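Local coordinates for protein caspase-3 (Porites astreoides, PDB 6WI4) that probably cleaves proteins after aspartate as a cysteine protease of the caspase family, with an inferred role in coral apoptosis, at residues F125-C130 with Y149-V154; R192-V197 with Q214-V219; Y4-S9 with L226-E231; R11-I16 with D81-S86; I17-F22 with Y97-T102. All blocks are in the same frame, centred on the assembly; numbering follows the deposited sequence.

Interaction 1. Residues F125-C130 with Y149-V154; sequences FFFQAC and YAYSTV
Phe127 fits into the groove between Tyr149 and Tyr151. Its ring forms an offset stack with Tyr151, planes 20° apart, and Phe127 CD2 lies over the rim of the tyrosine face, 3.8 Å from Tyr151 CE1. On the same side of the ring the next atom, Phe127 CE2, lies 4.3 Å from Tyr149 CB, which sits at the ring edge. Tyr149 in turn runs beside Phe125, CD2 touching Phe125 CB at 3.9 Å. Flat rings suit this face, because neighbours pointing the same way can lean together. The two strands are parallel partners in the central sheet of the caspase fold, tied by Ala150 N to Phe125 O (2.7 Å) and Phe127 N to Ala150 O (3.0 Å). On the reverse face the small Ala150 leaves a hollow for Phe126, whose CD2 comes within 3.7 Å of Ala150 CB. Farther along, the Gln128 chain bends at chi2 (56°), turning CD back toward the other segment; its NE2 bonds to Ser159 and to an acidic side chain of the bound peptide.

Interaction 2. Residues R192-V197 with Q214-V219; sequences RVNAMV and QVSSVV
Asn194 and Ser216 form the dense part of this contact. The serine hydroxyl presses on the helix itself, Ser216 OG lying 3.2 Å from Asn194 CA and 3.3 Å from Asn194 CB; a small side chain lets the loop approach the helix this closely. Asn194 CG is anti to the backbone N (chi1 -175°), which sends CG toward the loop. Beyond it Asn194 OD1 accepts the backbone N-H of Ser216 at 3.0 Å, along a bent path (142° at the hydrogen), with the donor standing well above the carbonyl plane. Nearly one turn on, Val197 points to the same loop, and its CG1 branch crosses the extended Gln214, meeting CG at 3.7 Å. A branched aliphatic residue suits this place because it covers the methylenes of Gln214, whose amide is engaged elsewhere, with Ser152 O and Trp160 N.

The rim is looser. Val215, partly exposed, points away overall, though its CG1 comes to 3.4 Å from Asn194 OD1. Near Gln214 the backbones do not bond directly: a water bridges Val197 O and Gln214 N, each at 2.9 Å, accepting from the latter. Packing of a helix, here 186-197, against the segment leading into strand 217-220, the outermost of this chain's sheet and antiparallel to 147-151, is typical of the caspase fold, in which helices flank a central six-stranded sheet.

Interaction 3. Residues Y4-S9 with L226-E231; sequences YKMNKS and LYFFPE
Met6 reaches in among Tyr227, Phe228 and Pro230, and its chain can be followed outward. CB sits 3.9 Å from Pro230 CD. CG, anti to the carbonyl carbon of its own residue (chi1 -67°), lies 3.5 Å from Tyr227 O. Bends at chi2 and chi3 then fold the thioether round, and beyond SD the terminal CE ends 3.9 Å from Phe228 CD1 and 4.4 Å from Leu226 CD2. Leu226 CD2 itself lies over the centre of the Phe228 ring, and the flexible methionine fits alongside that pair. At the other end Tyr4 meets Leu226 with its ring edge, CD2 being 4.0 Å from Leu226 CA; its hydroxyl is held by Asp146 and Arg223.

Two waters complete the joint between the loop before strand 13-18 and the loop near the C-terminus. One donates to Tyr4 O at 2.7 Å and to Tyr227 O at 2.8 Å; the other donates to Met6 O and to Glu231 OE2. No direct hydrogen bond spans the two segments. Cohesion therefore comes from apolar shape around Met6 and from water links between acceptors, two carbonyls at one water and a carbonyl and a carboxylate at the other, which could not bond without a donor between them.

Interaction 4. Residues R11-I16 with D81-S86; sequences RGIAVI and DAFIFS
Val15 and Phe85 share one face of the sheet, crossing at a slant with Val15 CG1 4.1 Å from Phe85 CD2. Phe83 lies on that side too: its CG is anti to the backbone N (chi1 174°), and the ring brings CD1 to 3.4 Å from Ile13 O and CE1 toward Val15 CG2. Met72 and Thr69 of helix 62-73 cover these side chains, so bulky apolar residues are apt. The reverse face carries Ala14 beside Ile84, their CB atoms 3.7 Å apart, and Ile16 beside Ser86; helix 36-49 packs there through Leu43 and Phe47.

The strands run parallel, within 3° of each other, as neighbours at the heart of the caspase sheet. Ile84 N bonds to Ile13 O, and Val15 N to Ile84 O (2.9 Å). At the near end Gly12 brings its CA to 3.3 Å from Ala82 O, where any CB would collide with that oxygen. At the far end Val15 O is gripped twice, by Ser86 N at 2.8 Å and by Ser86 OG at 2.8 Å, the hydroxyl lying in the carbonyl plane on a lone pair. Ser86 thus satisfies its buried hydroxyl within its own strand pair, which lets a polar residue face an otherwise apolar layer.

Interaction 5. Residues I17-F22 with Y97-T102; sequences INNKDF and YGTDGT
Asn19 and Tyr97 make the polar link. Asn19 CG is anti to its carbonyl carbon (chi1 -80°), and chi2 (-5°) turns OD1 in line with CA, leaving ND2 on the far side, 3.2 Å from Tyr97 O. The acceptor lies in the amide plane, though the path bends to 144° at the hydrogen. Asparagine suits the place because its two ends serve different loops: OD1 takes the N-H of Gln60, while Tyr97 O has a second donor in Thr89.

Phe22 also has CG anti to the carbonyl carbon. The Phe22 and Tyr97 side chains cross at about a right angle, with Phe22 CE2 3.8 Å from Tyr97 CB, and Gly98 O sits at the ring edge, 3.6 Å from Phe22 CD2. Thr99 places its OG1 between the backbone N and the carbonyl carbon, and its CG2 lies 3.3 Å from Asp21 O.

The contact joins the loop after strand 13-18 to the turn between strands 95-98 and 101-104 of a small antiparallel sheet. One amide bond supplies a directional element, and the positively polarised rim of Phe22 beside Gly98 O probably adds a weak electrostatic attraction.

Interactions 1, 2, 4 and 5 all reach the six-stranded central sheet, whose order is 53-58, 13-18, 83-88, 123-128, 147-151, 217-220. Interaction 4 pairs strands 13-18 and 83-88, and interaction 1 pairs the next two; their centres are about 16 Å apart. Interaction 2 joins a flanking helix to the loop entering the last strand, its centre about 9 Å from that of interaction 1. Interaction 5 continues strand 13-18 beyond interaction 4, and the segments of these two alternate along the chain. Interaction 3 brings residues near the two chain ends together, spanning all the others in sequence. Interactions 3 and 5 lie farthest apart, about 33 Å between centres, so the contacts span the chain.

Interaction 1. Residues F125-C130 with Y149-V154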
# COMPACT_ATOMS: atom_id res chain seq x y z
N PHE A 125 -2.67 1.19 5.15
CA PHE A 125 -1.96 1.87 4.07
C PHE A 125 -1.03 0.88 3.39
O PHE A 125 -0.28 0.17 4.07
CB PHE A 125 -1.18 3.06 4.62
CG PHE A 125 -2.06 4.19 5.03
CD1 PHE A 125 -2.81 4.11 6.19
CD2 PHE A 125 -2.17 5.32 4.24
CE1 PHE A 125 -3.64 5.16 6.56
CE2 PHE A 125 -3.00 6.35 4.61
CZ PHE A 125 -3.73 6.27 5.77
N PHE A 126 -1.09 0.81 2.06
CA PHE A 126 -0.23 -0.06 1.27
C PHE A 126 0.60 0.79 0.32
O PHE A 126 0.05 1.64 -0.40
CB PHE A 126 -1.04 -1.07 0.45
CG PHE A 126 -1.93 -1.95 1.27
CD1 PHE A 126 -3.21 -1.54 1.62
CD2 PHE A 126 -1.50 -3.21 1.67
CE1 PHE A 126 -4.04 -2.36 2.36
CE2 PHE A 126 -2.32 -4.03 2.43
CZ PHE A 126 -3.60 -3.61 2.77
N PHE A 127 1.91 0.56 0.29
CA PHE A 127 2.82 1.35 -0.53
C PHE A 127 3.62 0.45 -1.45
O PHE A 127 4.32 -0.44 -0.97
CB PHE A 127 3.79 2.15 0.34
CG PHE A 127 3.15 3.09 1.29
CD1 PHE A 127 2.74 4.34 0.88
CD2 PHE A 127 2.94 2.73 2.61
CE1 PHE A 127 2.13 5.22 1.77
CE2 PHE A 127 2.34 3.61 3.51
CZ PHE A 127 1.94 4.85 3.08
N GLN A 128 3.55 0.72 -2.76
CA GLN A 128 4.52 0.18 -3.71
C GLN A 128 5.27 1.39 -4.26
O GLN A 128 4.74 2.15 -5.07
CB GLN A 128 3.85 -0.62 -4.82
CG GLN A 128 4.79 -0.97 -5.98
CD GLN A 128 6.03 -1.73 -5.53
OE1 GLN A 128 5.95 -2.66 -4.71
NE2 GLN A 128 7.18 -1.35 -6.07
N ALA A 129 6.51 1.57 -3.79
CA ALA A 129 7.34 2.73 -4.10
C ALA A 129 8.73 2.48 -3.54
O ALA A 129 8.91 1.74 -2.57
CB ALA A 129 6.77 4.03 -3.51
N CYS A 130 9.72 3.10 -4.17
CA CYS A 130 11.05 3.00 -3.59
C CYS A 130 11.10 3.75 -2.27
O CYS A 130 10.34 4.68 -2.03
CB CYS A 130 12.08 3.54 -4.57
SG CYS A 130 12.37 2.45 -5.96
N TYR A 149 0.83 -0.02 8.23
CA TYR A 149 1.47 0.50 7.03
C TYR A 149 2.26 -0.64 6.41
O TYR A 149 3.27 -1.09 6.99
CB TYR A 149 2.37 1.70 7.35
CG TYR A 149 1.74 2.77 8.22
CD1 TYR A 149 1.85 2.72 9.60
CD2 TYR A 149 1.06 3.85 7.66
CE1 TYR A 149 1.30 3.70 10.41
CE2 TYR A 149 0.49 4.83 8.47
CZ TYR A 149 0.62 4.76 9.84
OH TYR A 149 0.08 5.73 10.66
N ALA A 150 1.80 -1.13 5.27
CA ALA A 150 2.41 -2.26 4.59
C ALA A 150 3.29 -1.72 3.47
O ALA A 150 2.80 -1.26 2.45
CB ALA A 150 1.34 -3.21 4.06
N TYR A 151 4.61 -1.77 3.68
CA TYR A 151 5.59 -1.22 2.76
C TYR A 151 6.19 -2.31 1.88
O TYR A 151 6.52 -3.39 2.36
CB TYR A 151 6.73 -0.57 3.55
CG TYR A 151 6.42 0.78 4.14
CD1 TYR A 151 6.63 1.94 3.41
CD2 TYR A 151 5.98 0.89 5.45
CE1 TYR A 151 6.41 3.19 3.96
CE2 TYR A 151 5.75 2.14 6.02
CZ TYR A 151 5.96 3.28 5.26
OH TYR A 151 5.74 4.53 5.80
N SER A 152 6.41 -1.98 0.60
CA SER A 152 6.96 -2.97 -0.33
C SER A 152 8.41 -3.34 -0.03
O SER A 152 8.83 -4.45 -0.38
CB SER A 152 6.84 -2.46 -1.77
OG SER A 152 7.67 -1.33 -2.03
N THR A 153 9.19 -2.45 0.59
CA THR A 153 10.62 -2.69 0.77
C THR A 153 11.02 -2.20 2.16
O THR A 153 10.19 -2.10 3.07
CB THR A 153 11.42 -2.08 -0.41
OG1 THR A 153 12.78 -2.55 -0.34
CG2 THR A 153 11.41 -0.54 -0.41
N VAL A 154 12.32 -1.96 2.36
CA VAL A 154 12.90 -1.59 3.65
C VAL A 154 13.41 -0.16 3.53
O VAL A 154 13.87 0.24 2.44
CB VAL A 154 14.02 -2.57 4.03
CG1 VAL A 154 14.89 -2.03 5.18
CG2 VAL A 154 13.45 -3.92 4.35
O HOH W 1 7.38 0.82 -0.42

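Interaction 2. Residues R192-V197 with Q214-V219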
# COMPACT_ATOMS: atom_id res chain seq x y z
N ARG A 192 3.68 -13.66 5.40
CA ARG A 192 3.81 -14.56 4.26
C ARG A 192 4.17 -13.80 2.99
O ARG A 192 4.89 -14.32 2.13
CB ARG A 192 2.53 -15.36 4.09
CG ARG A 192 2.50 -16.56 5.03
CD ARG A 192 1.13 -16.90 5.53
NE ARG A 192 1.22 -17.96 6.54
CZ ARG A 192 1.48 -17.74 7.83
NH1 ARG A 192 1.68 -16.49 8.26
NH2 ARG A 192 1.55 -18.75 8.68
N VAL A 193 3.68 -12.56 2.86
CA VAL A 193 4.07 -11.74 1.71
C VAL A 193 5.57 -11.49 1.73
O VAL A 193 6.26 -11.62 0.71
CB VAL A 193 3.28 -10.43 1.71
CG1 VAL A 193 3.86 -9.45 0.67
CG2 VAL A 193 1.81 -10.70 1.39
N ASN A 194 6.10 -11.14 2.90
CA ASN A 194 7.53 -10.92 3.01
C ASN A 194 8.33 -12.19 2.72
O ASN A 194 9.38 -12.13 2.07
CB ASN A 194 7.89 -10.39 4.39
CG ASN A 194 9.36 -10.03 4.50
OD1 ASN A 194 10.03 -9.75 3.50
ND2 ASN A 194 9.87 -10.07 5.72
N ALA A 195 7.85 -13.34 3.20
CA ALA A 195 8.53 -14.60 2.89
C ALA A 195 8.64 -14.80 1.38
O ALA A 195 9.68 -15.25 0.88
CB ALA A 195 7.80 -15.78 3.53
N MET A 196 7.59 -14.44 0.65
CA MET A 196 7.58 -14.58 -0.80
C MET A 196 8.47 -13.54 -1.47
O MET A 196 9.28 -13.87 -2.35
CB MET A 196 6.13 -14.49 -1.29
CG MET A 196 5.92 -14.78 -2.76
SD MET A 196 4.15 -14.90 -3.10
CE MET A 196 3.64 -16.15 -1.93
N VAL A 197 8.34 -12.26 -1.07
CA VAL A 197 9.18 -11.22 -1.66
C VAL A 197 10.65 -11.53 -1.47
O VAL A 197 11.48 -11.27 -2.35
CB VAL A 197 8.80 -9.84 -1.07
CG1 VAL A 197 9.83 -8.79 -1.45
CG2 VAL A 197 7.41 -9.42 -1.56
N GLN A 214 14.98 -8.26 -2.25
CA GLN A 214 14.03 -7.37 -1.60
C GLN A 214 13.43 -8.05 -0.38
O GLN A 214 13.29 -9.28 -0.33
CB GLN A 214 12.92 -6.95 -2.57
CG GLN A 214 12.03 -5.83 -2.09
CD GLN A 214 11.18 -5.29 -3.21
OE1 GLN A 214 11.66 -5.10 -4.33
NE2 GLN A 214 9.90 -5.04 -2.93
N VAL A 215 13.06 -7.23 0.60
CA VAL A 215 12.40 -7.62 1.84
C VAL A 215 11.30 -6.60 2.06
O VAL A 215 11.57 -5.40 1.96
CB VAL A 215 13.39 -7.61 3.02
CG1 VAL A 215 12.69 -7.76 4.34
CG2 VAL A 215 14.45 -8.70 2.85
N SER A 216 10.07 -7.04 2.31
CA SER A 216 9.01 -6.08 2.59
C SER A 216 8.90 -5.89 4.10
O SER A 216 9.43 -6.68 4.89
CB SER A 216 7.67 -6.53 2.00
OG SER A 216 7.28 -7.82 2.43
N SER A 217 8.24 -4.81 4.51
CA SER A 217 8.19 -4.48 5.93
C SER A 217 6.81 -3.97 6.29
O SER A 217 6.15 -3.30 5.50
CB SER A 217 9.26 -3.45 6.29
OG SER A 217 9.11 -2.24 5.57
N VAL A 218 6.36 -4.30 7.50
CA VAL A 218 5.07 -3.82 7.98
C VAL A 218 5.31 -3.02 9.25
O VAL A 218 6.07 -3.45 10.13
CB VAL A 218 4.07 -4.97 8.20
CG1 VAL A 218 4.60 -6.06 9.13
CG2 VAL A 218 2.75 -4.42 8.74
N VAL A 219 4.68 -1.85 9.34
CA VAL A 219 4.70 -1.02 10.54
C VAL A 219 3.30 -1.10 11.13
O VAL A 219 2.34 -0.63 10.51
CB VAL A 219 5.09 0.43 10.24
CG1 VAL A 219 5.10 1.24 11.53
CG2 VAL A 219 6.46 0.52 9.53
O HOH W 2 14.37 -11.10 -2.45

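Interaction 3. Residues Y4-S9 with L226-E231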
# COMPACT_ATOMS: atom_id res chain seq x y z
N TYR A 4 -10.82 -7.02 15.43
CA TYR A 4 -11.57 -5.86 14.96
C TYR A 4 -12.93 -6.27 14.40
O TYR A 4 -13.06 -7.31 13.75
CB TYR A 4 -10.81 -5.12 13.86
CG TYR A 4 -9.62 -4.33 14.34
CD1 TYR A 4 -9.79 -3.17 15.08
CD2 TYR A 4 -8.32 -4.74 14.03
CE1 TYR A 4 -8.69 -2.44 15.52
CE2 TYR A 4 -7.22 -4.01 14.46
CZ TYR A 4 -7.41 -2.88 15.20
OH TYR A 4 -6.31 -2.15 15.63
N LYS A 5 -13.94 -5.44 14.64
CA LYS A 5 -15.24 -5.63 14.01
C LYS A 5 -15.11 -5.46 12.50
O LYS A 5 -14.59 -4.46 12.02
CB LYS A 5 -16.25 -4.63 14.56
N MET A 6 -15.59 -6.46 11.75
CA MET A 6 -15.57 -6.43 10.29
C MET A 6 -16.81 -7.19 9.82
O MET A 6 -16.75 -8.37 9.49
CB MET A 6 -14.29 -7.04 9.71
CG MET A 6 -13.02 -6.25 9.99
SD MET A 6 -12.90 -4.73 9.02
CE MET A 6 -12.33 -5.40 7.46
N ASN A 7 -17.95 -6.50 9.82
CA ASN A 7 -19.19 -7.16 9.43
C ASN A 7 -20.12 -6.34 8.53
O ASN A 7 -21.17 -6.86 8.16
CB ASN A 7 -19.97 -7.61 10.68
CG ASN A 7 -20.34 -6.46 11.60
OD1 ASN A 7 -20.52 -5.32 11.18
ND2 ASN A 7 -20.49 -6.76 12.88
N LYS A 8 -19.77 -5.11 8.16
CA LYS A 8 -20.66 -4.34 7.30
C LYS A 8 -20.61 -4.87 5.87
O LYS A 8 -19.57 -5.34 5.40
CB LYS A 8 -20.28 -2.86 7.33
CG LYS A 8 -20.47 -2.16 8.68
CD LYS A 8 -21.87 -2.38 9.23
CE LYS A 8 -22.13 -1.51 10.46
NZ LYS A 8 -22.34 -0.08 10.11
N SER A 9 -21.75 -4.78 5.17
CA SER A 9 -21.84 -5.29 3.80
C SER A 9 -20.82 -4.61 2.90
O SER A 9 -20.21 -5.26 2.03
CB SER A 9 -23.25 -5.07 3.25
OG SER A 9 -24.23 -5.59 4.13
N LEU A 226 -6.62 -8.30 12.74
CA LEU A 226 -7.48 -7.85 11.65
C LEU A 226 -7.77 -9.05 10.76
O LEU A 226 -6.93 -9.46 9.96
CB LEU A 226 -6.82 -6.72 10.86
CG LEU A 226 -7.70 -5.82 9.98
CD1 LEU A 226 -6.86 -4.67 9.43
CD2 LEU A 226 -8.35 -6.57 8.85
N TYR A 227 -8.95 -9.62 10.93
CA TYR A 227 -9.48 -10.64 10.03
C TYR A 227 -10.49 -9.99 9.09
O TYR A 227 -11.40 -9.30 9.55
CB TYR A 227 -10.17 -11.76 10.80
CG TYR A 227 -9.27 -12.65 11.62
CD1 TYR A 227 -8.64 -13.75 11.04
CD2 TYR A 227 -9.08 -12.43 12.97
CE1 TYR A 227 -7.83 -14.59 11.79
CE2 TYR A 227 -8.28 -13.26 13.73
CZ TYR A 227 -7.65 -14.34 13.12
OH TYR A 227 -6.85 -15.17 13.87
N PHE A 228 -10.31 -10.21 7.79
CA PHE A 228 -11.26 -9.65 6.83
C PHE A 228 -12.61 -10.37 6.86
O PHE A 228 -13.62 -9.78 6.47
CB PHE A 228 -10.66 -9.66 5.42
CG PHE A 228 -9.59 -8.62 5.23
CD1 PHE A 228 -9.93 -7.29 5.07
CD2 PHE A 228 -8.25 -8.97 5.26
CE1 PHE A 228 -8.96 -6.32 4.91
CE2 PHE A 228 -7.27 -8.00 5.11
CZ PHE A 228 -7.61 -6.69 4.94
N PHE A 229 -12.65 -11.61 7.36
CA PHE A 229 -13.89 -12.38 7.45
C PHE A 229 -13.90 -13.09 8.79
O PHE A 229 -13.72 -14.31 8.87
CB PHE A 229 -14.00 -13.36 6.28
CG PHE A 229 -14.02 -12.67 4.95
CD1 PHE A 229 -15.20 -12.15 4.44
CD2 PHE A 229 -12.84 -12.50 4.23
CE1 PHE A 229 -15.22 -11.49 3.22
CE2 PHE A 229 -12.86 -11.83 2.99
CZ PHE A 229 -14.04 -11.33 2.50
N PRO A 230 -14.11 -12.35 9.87
CA PRO A 230 -13.97 -12.95 11.21
C PRO A 230 -15.00 -14.02 11.49
O PRO A 230 -14.80 -14.82 12.42
CB PRO A 230 -14.13 -11.75 12.16
CG PRO A 230 -14.78 -10.68 11.36
CD PRO A 230 -14.44 -10.91 9.93
N GLU A 231 -16.07 -14.11 10.70
CA GLU A 231 -17.06 -15.16 10.88
C GLU A 231 -16.47 -16.55 10.66
O GLU A 231 -17.06 -17.53 11.13
CB GLU A 231 -18.24 -14.93 9.94
CG GLU A 231 -17.89 -15.01 8.47
CD GLU A 231 -17.61 -13.65 7.85
OE1 GLU A 231 -17.97 -13.47 6.66
OE2 GLU A 231 -17.04 -12.78 8.54
O HOH W 3 -11.15 -8.28 12.15
O HOH W 4 -18.24 -10.64 9.16

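Interaction 4. Residues R11-I16 with D81-S86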
# COMPACT_ATOMS: atom_id res chain seq x y z
N ARG A 11 -17.41 -2.78 3.70
CA ARG A 11 -16.54 -2.63 4.86
C ARG A 11 -16.00 -1.21 5.00
O ARG A 11 -15.71 -0.77 6.11
CB ARG A 11 -15.36 -3.59 4.75
CG ARG A 11 -15.72 -5.06 4.72
CD ARG A 11 -16.08 -5.59 6.11
NE ARG A 11 -15.89 -7.04 6.12
CZ ARG A 11 -16.86 -7.94 6.04
NH1 ARG A 11 -16.57 -9.23 6.04
NH2 ARG A 11 -18.13 -7.55 5.98
N GLY A 12 -15.86 -0.50 3.90
CA GLY A 12 -15.25 0.80 3.91
C GLY A 12 -14.81 1.17 2.51
O GLY A 12 -15.08 0.44 1.55
N ILE A 13 -14.15 2.30 2.42
CA ILE A 13 -13.61 2.78 1.15
C ILE A 13 -12.18 2.30 1.02
O ILE A 13 -11.43 2.27 2.01
CB ILE A 13 -13.69 4.32 1.07
CG1 ILE A 13 -15.15 4.77 1.18
CG2 ILE A 13 -13.05 4.84 -0.22
CD1 ILE A 13 -15.30 6.23 1.50
N ALA A 14 -11.79 1.93 -0.20
CA ALA A 14 -10.41 1.56 -0.51
C ALA A 14 -9.95 2.42 -1.67
O ALA A 14 -10.48 2.30 -2.78
CB ALA A 14 -10.29 0.07 -0.85
N VAL A 15 -8.98 3.27 -1.43
CA VAL A 15 -8.42 4.15 -2.45
C VAL A 15 -7.20 3.50 -3.09
O VAL A 15 -6.34 2.94 -2.40
CB VAL A 15 -8.02 5.51 -1.83
CG1 VAL A 15 -7.29 6.36 -2.86
CG2 VAL A 15 -9.24 6.22 -1.26
N ILE A 16 -7.12 3.57 -4.42
CA ILE A 16 -5.92 3.20 -5.17
C ILE A 16 -5.49 4.39 -6.00
O ILE A 16 -6.25 4.85 -6.86
CB ILE A 16 -6.16 1.99 -6.09
CG1 ILE A 16 -6.62 0.79 -5.29
CG2 ILE A 16 -4.89 1.68 -6.89
CD1 ILE A 16 -7.14 -0.33 -6.19
N ASP A 81 -16.46 -0.11 8.71
CA ASP A 81 -15.64 -0.76 9.72
C ASP A 81 -14.15 -0.49 9.57
O ASP A 81 -13.40 -0.74 10.52
CB ASP A 81 -15.84 -2.28 9.69
CG ASP A 81 -17.21 -2.72 10.19
OD1 ASP A 81 -17.77 -2.04 11.07
OD2 ASP A 81 -17.70 -3.74 9.68
N ALA A 82 -13.71 -0.01 8.41
CA ALA A 82 -12.28 0.04 8.11
C ALA A 82 -12.06 1.01 6.96
O ALA A 82 -13.01 1.44 6.31
CB ALA A 82 -11.76 -1.36 7.76
N PHE A 83 -10.79 1.33 6.71
CA PHE A 83 -10.40 2.21 5.60
C PHE A 83 -9.11 1.70 5.00
O PHE A 83 -8.21 1.29 5.74
CB PHE A 83 -10.23 3.66 6.06
CG PHE A 83 -9.70 4.59 4.99
CD1 PHE A 83 -10.49 4.95 3.92
CD2 PHE A 83 -8.41 5.11 5.08
CE1 PHE A 83 -10.00 5.80 2.93
CE2 PHE A 83 -7.92 5.95 4.10
CZ PHE A 83 -8.72 6.30 3.02
N ILE A 84 -9.01 1.74 3.67
CA ILE A 84 -7.80 1.33 2.95
C ILE A 84 -7.33 2.47 2.06
O ILE A 84 -8.14 3.06 1.33
CB ILE A 84 -8.06 0.07 2.10
CG1 ILE A 84 -8.23 -1.15 3.00
CG2 ILE A 84 -6.94 -0.13 1.06
CD1 ILE A 84 -8.60 -2.42 2.24
N PHE A 85 -6.03 2.75 2.10
CA PHE A 85 -5.39 3.68 1.18
C PHE A 85 -4.17 2.99 0.56
O PHE A 85 -3.35 2.43 1.29
CB PHE A 85 -4.95 4.96 1.89
CG PHE A 85 -4.24 5.94 1.02
CD1 PHE A 85 -2.87 5.83 0.80
CD2 PHE A 85 -4.92 6.99 0.44
CE1 PHE A 85 -2.20 6.73 -0.01
CE2 PHE A 85 -4.25 7.90 -0.37
CZ PHE A 85 -2.90 7.77 -0.58
N SER A 86 -4.05 3.04 -0.76
CA SER A 86 -2.90 2.41 -1.40
C SER A 86 -2.37 3.33 -2.49
O SER A 86 -3.14 4.04 -3.15
CB SER A 86 -3.26 1.03 -1.98
OG SER A 86 -4.23 1.13 -3.02
O HOH W 5 -13.74 3.74 4.89

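Interaction 5. Residues I17-F22 with Y97-T102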
# COMPACT_ATOMS: atom_id res chain seq x y z
N ILE A 17 -4.27 4.87 -5.77
CA ILE A 17 -3.67 5.92 -6.58
C ILE A 17 -2.54 5.27 -7.38
O ILE A 17 -1.60 4.72 -6.80
CB ILE A 17 -3.17 7.09 -5.73
CG1 ILE A 17 -4.38 7.78 -5.07
CG2 ILE A 17 -2.40 8.08 -6.60
CD1 ILE A 17 -4.02 8.77 -3.98
N ASN A 18 -2.66 5.32 -8.70
CA ASN A 18 -1.79 4.59 -9.62
C ASN A 18 -1.03 5.61 -10.46
O ASN A 18 -1.58 6.15 -11.43
CB ASN A 18 -2.63 3.66 -10.48
CG ASN A 18 -1.81 2.91 -11.49
OD1 ASN A 18 -0.87 2.20 -11.14
ND2 ASN A 18 -2.15 3.07 -12.78
N ASN A 19 0.24 5.87 -10.13
CA ASN A 19 1.03 6.86 -10.86
C ASN A 19 1.99 6.15 -11.81
O ASN A 19 2.94 5.49 -11.38
CB ASN A 19 1.74 7.80 -9.88
CG ASN A 19 0.81 8.87 -9.35
OD1 ASN A 19 -0.35 8.98 -9.78
ND2 ASN A 19 1.30 9.68 -8.41
N LYS A 20 1.74 6.29 -13.11
CA LYS A 20 2.55 5.65 -14.13
C LYS A 20 3.48 6.60 -14.86
O LYS A 20 4.65 6.28 -15.05
CB LYS A 20 1.65 4.96 -15.17
CG LYS A 20 2.43 4.16 -16.21
CD LYS A 20 1.49 3.47 -17.20
N ASP A 21 2.99 7.79 -15.21
CA ASP A 21 3.73 8.76 -16.01
C ASP A 21 3.98 10.02 -15.20
O ASP A 21 3.06 10.55 -14.58
CB ASP A 21 2.95 9.12 -17.28
CG ASP A 21 2.56 7.90 -18.08
OD1 ASP A 21 3.45 7.29 -18.70
OD2 ASP A 21 1.36 7.54 -18.08
N PHE A 22 5.21 10.50 -15.23
CA PHE A 22 5.63 11.60 -14.37
C PHE A 22 6.03 12.80 -15.22
O PHE A 22 6.53 12.66 -16.34
CB PHE A 22 6.77 11.13 -13.46
CG PHE A 22 6.33 10.09 -12.48
CD1 PHE A 22 6.18 8.77 -12.89
CD2 PHE A 22 5.99 10.44 -11.19
CE1 PHE A 22 5.72 7.81 -12.01
CE2 PHE A 22 5.54 9.49 -10.30
CZ PHE A 22 5.40 8.18 -10.71
N TYR A 97 6.03 10.13 -4.64
CA TYR A 97 5.92 11.09 -5.74
C TYR A 97 4.48 11.25 -6.19
O TYR A 97 3.81 10.27 -6.53
CB TYR A 97 6.77 10.66 -6.93
CG TYR A 97 8.23 11.06 -6.87
CD1 TYR A 97 9.13 10.34 -6.11
CD2 TYR A 97 8.70 12.14 -7.60
CE1 TYR A 97 10.47 10.70 -6.06
CE2 TYR A 97 10.03 12.51 -7.56
CZ TYR A 97 10.91 11.78 -6.79
OH TYR A 97 12.24 12.14 -6.75
N GLY A 98 4.01 12.50 -6.22
CA GLY A 98 2.97 12.85 -7.17
C GLY A 98 3.59 12.94 -8.56
O GLY A 98 4.80 12.83 -8.74
N THR A 99 2.75 13.16 -9.58
CA THR A 99 3.32 13.29 -10.91
C THR A 99 4.25 14.48 -11.03
O THR A 99 5.11 14.50 -11.92
CB THR A 99 2.23 13.40 -11.97
OG1 THR A 99 1.34 14.46 -11.61
CG2 THR A 99 1.46 12.10 -12.08
N ASP A 100 4.12 15.47 -10.14
CA ASP A 100 4.88 16.70 -10.24
C ASP A 100 6.01 16.83 -9.23
O ASP A 100 6.78 17.79 -9.33
CB ASP A 100 3.95 17.91 -10.10
CG ASP A 100 3.23 17.95 -8.77
OD1 ASP A 100 2.84 16.87 -8.28
OD2 ASP A 100 3.06 19.04 -8.20
N GLY A 101 6.14 15.92 -8.27
CA GLY A 101 7.18 16.05 -7.27
C GLY A 101 6.86 15.24 -6.03
O GLY A 101 5.90 14.47 -5.99
N THR A 102 7.67 15.46 -5.00
CA THR A 102 7.65 14.64 -3.80
C THR A 102 6.78 15.25 -2.71
O THR A 102 6.61 16.47 -2.61
CB THR A 102 9.06 14.42 -3.24
OG1 THR A 102 9.64 15.69 -2.91
CG2 THR A 102 9.93 13.72 -4.25